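Local coordinates for protein acyl-coenzyme A oxidase 3 (Yarrowia lipolytica, PDB 5YS9) that uses bound FAD and molecular oxygen to oxidise acyl-CoA to trans-2-enoyl-CoA, releasing hydrogen peroxide in peroxisomal fatty acid beta-oxidation, at residues E568-S573 / P580-L585; E43-G48 / F361-K366; G127-A132 / K154-C159. All coordinates share one frame; numbering follows the deposited sequence.

Interaction 1. Residues E568-S573 / P580-L585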
# COMPACT_ATOMS: atom_id res chain seq x y z
N GLU A 568 26.24 10.51 12.10
CA GLU A 568 26.59 11.85 12.62
C GLU A 568 25.90 12.16 13.92
O GLU A 568 26.50 12.77 14.80
CB GLU A 568 26.29 12.98 11.59
CG GLU A 568 27.53 13.62 10.94
CD GLU A 568 27.47 13.75 9.40
OE1 GLU A 568 28.27 13.04 8.73
OE2 GLU A 568 26.65 14.55 8.85
N ARG A 569 24.64 11.77 14.05
CA ARG A 569 23.85 12.08 15.25
C ARG A 569 24.25 11.17 16.41
O ARG A 569 24.19 11.59 17.55
CB ARG A 569 22.32 11.97 14.99
CG ARG A 569 21.70 12.99 14.01
CD ARG A 569 21.70 14.46 14.46
NE ARG A 569 21.38 14.65 15.88
CZ ARG A 569 22.07 15.38 16.76
NH1 ARG A 569 23.16 16.07 16.41
NH2 ARG A 569 21.66 15.43 18.01
N ILE A 570 24.64 9.94 16.10
CA ILE A 570 25.17 8.99 17.11
C ILE A 570 26.48 9.53 17.69
O ILE A 570 26.62 9.64 18.90
CB ILE A 570 25.37 7.57 16.53
CG1 ILE A 570 24.02 6.92 16.19
CG2 ILE A 570 26.12 6.69 17.53
CD1 ILE A 570 24.06 5.71 15.26
N ASN A 571 27.42 9.84 16.80
CA ASN A 571 28.70 10.41 17.18
C ASN A 571 28.45 11.69 17.98
O ASN A 571 29.01 11.84 19.04
CB ASN A 571 29.56 10.72 15.95
CG ASN A 571 30.96 11.23 16.33
OD1 ASN A 571 31.35 12.37 16.00
ND2 ASN A 571 31.72 10.38 17.04
N ALA A 572 27.57 12.56 17.52
CA ALA A 572 27.37 13.85 18.18
C ALA A 572 26.64 13.81 19.51
O ALA A 572 26.97 14.59 20.38
CB ALA A 572 26.64 14.82 17.25
N SER A 573 25.63 12.95 19.68
CA SER A 573 24.69 13.08 20.82
C SER A 573 24.36 11.84 21.65
O SER A 573 23.67 11.94 22.65
CB SER A 573 23.37 13.67 20.32
OG SER A 573 22.73 12.72 19.49
N PRO A 580 26.63 1.66 21.55
CA PRO A 580 26.87 0.42 20.76
C PRO A 580 25.62 -0.17 20.14
O PRO A 580 25.71 -0.78 19.07
CB PRO A 580 27.51 -0.56 21.74
CG PRO A 580 27.80 0.22 22.97
CD PRO A 580 27.02 1.50 22.96
N TYR A 581 24.48 0.01 20.81
CA TYR A 581 23.18 -0.56 20.34
C TYR A 581 22.64 0.28 19.18
O TYR A 581 22.10 -0.28 18.22
CB TYR A 581 22.18 -0.71 21.50
CG TYR A 581 22.83 -1.52 22.63
CD1 TYR A 581 22.98 -2.92 22.54
CD2 TYR A 581 23.38 -0.87 23.75
CE1 TYR A 581 23.63 -3.64 23.52
CE2 TYR A 581 24.02 -1.59 24.76
CZ TYR A 581 24.15 -2.95 24.64
OH TYR A 581 24.78 -3.60 25.63
N LEU A 582 22.85 1.60 19.23
CA LEU A 582 22.55 2.44 18.08
C LEU A 582 23.42 2.13 16.83
O LEU A 582 22.91 2.08 15.70
CB LEU A 582 22.67 3.90 18.48
CG LEU A 582 21.62 4.45 19.45
CD1 LEU A 582 22.01 5.86 19.84
CD2 LEU A 582 20.25 4.46 18.82
N ILE A 583 24.72 1.90 17.02
CA ILE A 583 25.61 1.57 15.89
C ILE A 583 25.14 0.28 15.25
O ILE A 583 25.15 0.16 14.02
CB ILE A 583 27.12 1.50 16.30
CG1 ILE A 583 27.68 2.92 16.40
CG2 ILE A 583 27.98 0.79 15.26
CD1 ILE A 583 28.84 3.00 17.38
N ASN A 584 24.75 -0.68 16.10
CA ASN A 584 24.17 -1.94 15.67
C ASN A 584 22.95 -1.67 14.80
O ASN A 584 22.82 -2.26 13.75
CB ASN A 584 23.74 -2.79 16.90
CG ASN A 584 24.87 -3.64 17.50
OD1 ASN A 584 24.70 -4.15 18.59
ND2 ASN A 584 25.99 -3.83 16.79
N LEU A 585 22.04 -0.81 15.24
CA LEU A 585 20.91 -0.38 14.42
C LEU A 585 21.38 0.23 13.12
O LEU A 585 20.91 -0.17 12.05
CB LEU A 585 20.03 0.68 15.12
CG LEU A 585 18.73 0.26 15.79
CD1 LEU A 585 17.89 1.51 16.05
CD2 LEU A 585 17.93 -0.75 14.96
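Ile570 on helix 547-573 meets Leu582 and Ile583 on helix 579-596, the next helix along the chain, and its two branches divide the work. From a CB directed at the neighbouring helix, Ile570 CG1 leaves beside the backbone N (chi1 -67°) and comes 4.0 Å from Leu582 CB. At the end of this longer branch, Ile570 CD1 lies 3.9 Å from Leu582 CB and 3.8 Å from Leu582 O, so the methyl rests on the first side-chain carbon and the backbone of the other helix. The second branch, Ile570 CG2, anti to the backbone N, passes Ile583 CG1 at 4.2 Å. The side chains of Ile570 and Leu582 run alongside each other and point opposite ways, so neither meets the other end on. A beta-branched residue suits this place because one CB serves two neighbours.

Within 568-573, Ser573 OG donates to Arg569 O at 2.7 Å, and Ser573 N reaches the same oxygen from the opposite face of its plane. Phe44 of helix 38-46 covers Ile570, Ser573 and Leu582. With no hydrogen bond between the two segments, the contact is mostly apolar side-chain packing, with one methyl also against a carbonyl oxygen; it rests on shape and the exclusion of water.

Interaction 2. Residues E43-G48 / F361-K366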
# COMPACT_ATOMS: atom_id res chain seq x y z
N GLU A 43 15.95 9.63 25.16
CA GLU A 43 16.72 10.92 25.05
C GLU A 43 17.48 11.09 23.72
O GLU A 43 17.47 12.19 23.13
CB GLU A 43 17.69 11.11 26.23
CG GLU A 43 17.04 11.75 27.46
CD GLU A 43 17.88 11.62 28.71
OE1 GLU A 43 17.27 11.51 29.80
OE2 GLU A 43 19.13 11.60 28.58
N PHE A 44 18.10 10.03 23.24
CA PHE A 44 18.68 10.11 21.92
C PHE A 44 17.65 10.40 20.81
O PHE A 44 17.90 11.22 19.95
CB PHE A 44 19.47 8.84 21.59
CG PHE A 44 20.04 8.84 20.20
CD1 PHE A 44 21.08 9.68 19.88
CD2 PHE A 44 19.48 8.05 19.20
CE1 PHE A 44 21.59 9.70 18.60
CE2 PHE A 44 20.00 8.07 17.92
CZ PHE A 44 21.06 8.90 17.62
N LEU A 45 16.50 9.73 20.81
CA LEU A 45 15.49 9.94 19.76
C LEU A 45 14.95 11.34 19.74
O LEU A 45 14.71 11.89 18.67
CB LEU A 45 14.33 8.95 19.89
CG LEU A 45 14.70 7.54 19.48
CD1 LEU A 45 13.69 6.53 20.00
CD2 LEU A 45 14.83 7.45 17.98
N HIS A 46 14.75 11.93 20.91
CA HIS A 46 14.12 13.24 21.01
C HIS A 46 15.08 14.36 21.40
O HIS A 46 14.62 15.45 21.75
CB HIS A 46 12.97 13.14 21.99
CG HIS A 46 11.88 12.25 21.51
ND1 HIS A 46 11.09 12.59 20.44
CD2 HIS A 46 11.46 11.04 21.94
CE1 HIS A 46 10.19 11.64 20.26
NE2 HIS A 46 10.41 10.68 21.14
N GLY A 47 16.40 14.11 21.36
CA GLY A 47 17.41 15.15 21.59
C GLY A 47 17.48 15.72 22.99
O GLY A 47 17.52 16.90 23.17
N GLY A 48 17.45 14.86 23.99
CA GLY A 48 17.71 15.24 25.35
C GLY A 48 16.53 15.17 26.29
O GLY A 48 15.38 14.94 25.89
N PHE A 361 15.22 1.80 10.09
CA PHE A 361 14.82 2.85 9.19
C PHE A 361 14.04 3.93 9.92
O PHE A 361 14.21 5.10 9.65
CB PHE A 361 13.96 2.27 8.08
CG PHE A 361 14.14 2.94 6.76
CD1 PHE A 361 14.16 4.30 6.65
CD2 PHE A 361 14.26 2.19 5.62
CE1 PHE A 361 14.31 4.91 5.44
CE2 PHE A 361 14.40 2.78 4.40
CZ PHE A 361 14.44 4.14 4.31
N THR A 362 13.16 3.54 10.82
CA THR A 362 12.38 4.53 11.55
C THR A 362 13.22 5.42 12.45
O THR A 362 13.00 6.60 12.49
CB THR A 362 11.07 3.98 12.17
OG1 THR A 362 10.92 4.43 13.52
CG2 THR A 362 10.99 2.49 12.10
N TYR A 363 14.21 4.85 13.12
CA TYR A 363 15.13 5.64 13.93
C TYR A 363 15.87 6.62 13.04
O TYR A 363 16.08 7.76 13.41
CB TYR A 363 16.16 4.74 14.59
CG TYR A 363 15.82 4.25 15.98
CD1 TYR A 363 14.70 3.48 16.20
CD2 TYR A 363 16.64 4.53 17.05
CE1 TYR A 363 14.39 3.02 17.46
CE2 TYR A 363 16.34 4.07 18.31
CZ TYR A 363 15.22 3.32 18.51
OH TYR A 363 14.92 2.86 19.76
N ALA A 364 16.27 6.13 11.87
CA ALA A 364 17.01 6.90 10.89
C ALA A 364 16.21 8.08 10.36
O ALA A 364 16.75 9.15 10.12
CB ALA A 364 17.44 6.01 9.74
N MET A 365 14.93 7.88 10.15
CA MET A 365 14.06 8.96 9.75
C MET A 365 14.16 10.08 10.78
O MET A 365 14.42 11.22 10.42
CB MET A 365 12.63 8.52 9.61
CG MET A 365 12.30 7.82 8.29
SD MET A 365 10.78 6.88 8.51
CE MET A 365 10.51 6.59 6.82
N LYS A 366 13.99 9.78 12.05
CA LYS A 366 14.11 10.84 13.06
C LYS A 366 15.50 11.58 13.02
O LYS A 366 15.55 12.80 13.08
CB LYS A 366 13.77 10.30 14.47
CG LYS A 366 13.50 11.33 15.55
CD LYS A 366 12.43 12.37 15.16
CE LYS A 366 11.96 13.22 16.36
NZ LYS A 366 13.16 13.77 17.09
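Helix 38-46 packs its last turn against helix 349-385, a long helix of the alpha-helical C-terminal part of the acyl-CoA oxidase fold, and Leu45 and Lys366 meet in this buried contact. Leu45 O accepts a hydrogen bond from Lys366 NZ at 2.9 Å. The donor lies in the carbonyl plane, with a C=O...N angle of 150°. A chi1 of -165° sets Lys366 CG 3.4 Å from Leu45 O, and bends at chi2 and chi4 then curl the rest of the chain back so that NZ reaches the same oxygen. Asp370, one turn further along the same helix, forms a salt bridge with NZ, so the buried charge has both a carboxylate and a carbonyl to answer it. The His46 imidazole lies across the lysine chain, with His46 ND1 4.1 Å from Lys366 NZ; a positive lysine so near would probably disfavour protonation of the ring.

The other half of the contact is apolar. Leu45 CD2 sits over one face of the Tyr363 ring, 3.8 Å from the centroid in a CH-pi contact, while Leu45 CD1 lies by the phenol end, 3.9 Å from Tyr363 OH. That hydroxyl is hydrogen-bonded to Tyr633 O. Leucine fits here because its two methyls spread along the ring.

Behind Leu45, Gly47 takes a positive phi of 67°, and Gly48 N returns to Glu43 O. A glycine at positive phi with bonds back into the last turn is the hallmark of the Schellman motif.

Interaction 3. Residues G127-A132 / K154-C159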
# COMPACT_ATOMS: atom_id res chain seq x y z
N GLY A 127 -2.44 26.38 10.03
CA GLY A 127 -1.19 26.56 9.33
C GLY A 127 -1.26 27.19 7.97
O GLY A 127 -0.56 28.15 7.69
N LEU A 128 -2.09 26.64 7.08
CA LEU A 128 -2.13 27.15 5.73
C LEU A 128 -2.71 28.54 5.55
O LEU A 128 -2.08 29.40 4.99
CB LEU A 128 -2.87 26.18 4.83
CG LEU A 128 -2.43 24.74 4.78
CD1 LEU A 128 -3.45 23.93 4.02
CD2 LEU A 128 -1.08 24.67 4.10
N PHE A 129 -3.88 28.79 6.11
CA PHE A 129 -4.50 30.13 6.02
C PHE A 129 -3.79 31.17 6.86
O PHE A 129 -3.47 32.22 6.37
CB PHE A 129 -5.97 30.16 6.42
CG PHE A 129 -6.59 31.55 6.35
CD1 PHE A 129 -7.07 32.06 5.15
CD2 PHE A 129 -6.68 32.36 7.50
CE1 PHE A 129 -7.66 33.32 5.08
CE2 PHE A 129 -7.24 33.65 7.43
CZ PHE A 129 -7.74 34.12 6.21
N MET A 130 -3.59 30.86 8.14
CA MET A 130 -2.82 31.72 9.05
C MET A 130 -1.37 31.91 8.55
O MET A 130 -0.83 33.00 8.67
CB MET A 130 -2.80 31.17 10.47
CG MET A 130 -4.09 31.34 11.24
SD MET A 130 -4.82 32.99 11.12
CE MET A 130 -3.70 33.90 12.17
N GLY A 131 -0.79 30.88 7.97
CA GLY A 131 0.51 30.97 7.32
C GLY A 131 0.56 31.94 6.19
O GLY A 131 1.55 32.63 6.04
N ALA A 132 -0.48 31.96 5.38
CA ALA A 132 -0.55 32.86 4.22
C ALA A 132 -0.72 34.31 4.62
O ALA A 132 -0.01 35.14 4.12
CB ALA A 132 -1.69 32.46 3.31
N LYS A 154 -12.75 32.82 15.99
CA LYS A 154 -13.94 33.40 16.60
C LYS A 154 -14.71 34.07 15.50
O LYS A 154 -14.22 35.01 14.92
CB LYS A 154 -13.57 34.47 17.62
CG LYS A 154 -12.58 34.05 18.71
CD LYS A 154 -13.22 33.40 19.92
CE LYS A 154 -13.61 34.42 20.99
NZ LYS A 154 -13.83 33.78 22.32
N GLY A 155 -15.91 33.59 15.19
CA GLY A 155 -16.66 34.07 14.02
C GLY A 155 -15.86 34.10 12.71
O GLY A 155 -16.12 34.95 11.87
N PHE A 156 -14.91 33.18 12.53
CA PHE A 156 -13.95 33.20 11.41
C PHE A 156 -13.26 31.83 11.30
O PHE A 156 -12.90 31.25 12.31
CB PHE A 156 -12.86 34.25 11.66
CG PHE A 156 -12.08 34.67 10.44
CD1 PHE A 156 -11.08 33.86 9.92
CD2 PHE A 156 -12.31 35.93 9.85
CE1 PHE A 156 -10.33 34.26 8.83
CE2 PHE A 156 -11.57 36.33 8.74
CZ PHE A 156 -10.58 35.50 8.23
N TYR A 157 -13.10 31.33 10.08
CA TYR A 157 -12.47 30.04 9.84
C TYR A 157 -12.00 30.07 8.40
O TYR A 157 -12.78 30.29 7.45
CB TYR A 157 -13.45 28.88 10.05
CG TYR A 157 -12.79 27.54 10.32
CD1 TYR A 157 -12.16 26.83 9.31
CD2 TYR A 157 -12.79 26.98 11.59
CE1 TYR A 157 -11.55 25.59 9.55
CE2 TYR A 157 -12.18 25.76 11.86
CZ TYR A 157 -11.55 25.06 10.84
OH TYR A 157 -10.96 23.83 11.10
N GLY A 158 -10.70 29.89 8.25
CA GLY A 158 -9.98 30.09 6.99
C GLY A 158 -9.67 28.74 6.38
O GLY A 158 -9.72 27.71 7.05
N CYS A 159 -9.39 28.74 5.10
CA CYS A 159 -8.87 27.59 4.40
C CYS A 159 -7.93 28.14 3.29
O CYS A 159 -7.71 29.37 3.20
CB CYS A 159 -10.04 26.76 3.84
SG CYS A 159 -11.00 27.61 2.54
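An aromatic packing contact joins helix 116-136 of the N-terminal helical part to the start of strand 158-161, the first strand of the middle beta domain. At its centre is Phe129, which meets Phe156, Gly158 and Cys159 in turn. Its CG stands anti to the backbone N (chi1 179°), which carries the ring out from the helix and across the incoming chain.

Gly158 lies over one face of this ring, its CA 4.0 Å from the centroid and 21° off the normal, a CH-pi contact. Glycine suits the place because a CB here would point straight into Phe129; its absence lets the ring lie against the backbone. At the ring edge, near its plane, Cys159 O approaches Phe129 CD1 at 3.4 Å, so the carbonyl faces the slightly positive rim rather than the pi cloud.

Farther out, Phe129 CE2 comes 3.4 Å from Phe156 CE1. The ring centroids are 5.6 Å apart and the planes are inclined at 50°, an oblique pair. The approach to Phe156 is at its ring edge, with Phe129 CZ in the plane of that ring. Phe156 stacks in addition on His210 of the adjoining strand 210-219.

Gly158 N is hydrogen-bonded to the His125 side chain on helix 116-136, while Cys159 makes backbone bonds to Ala212 of strand 210-219. At the outer end, Lys154 forms a salt bridge with Asp689 of the second subunit. The Cys159 CB is directed away from the helix, and its side chain lies about 6 Å from a bound FAD. Between the two segments themselves there is no hydrogen bond: the join is close packing of rings and backbone, supplemented by hydrogen bonds to other residues of helix 116-136.

How the interactions relate
From the N terminus, helix 38-46 supplies the first half of interaction 2, whose partner on helix 349-385 arrives only after 312 intervening residues. Interaction 3 is nested inside that long loop, closing a short one of 21 residues where the N-terminal helices lead into the beta domain. Interaction 1 follows in series, joining two successive helices of the C-terminal part across a short connection. Interactions 1 and 2 touch: their centres are about 10 Å apart, and Phe44 and Tyr363 pack on Leu582 and Leu585 respectively, so the two contacts form one packed group of helices. Interaction 3 stands apart, its centre about 32 Å from that of interaction 2 and 41 Å from that of interaction 1.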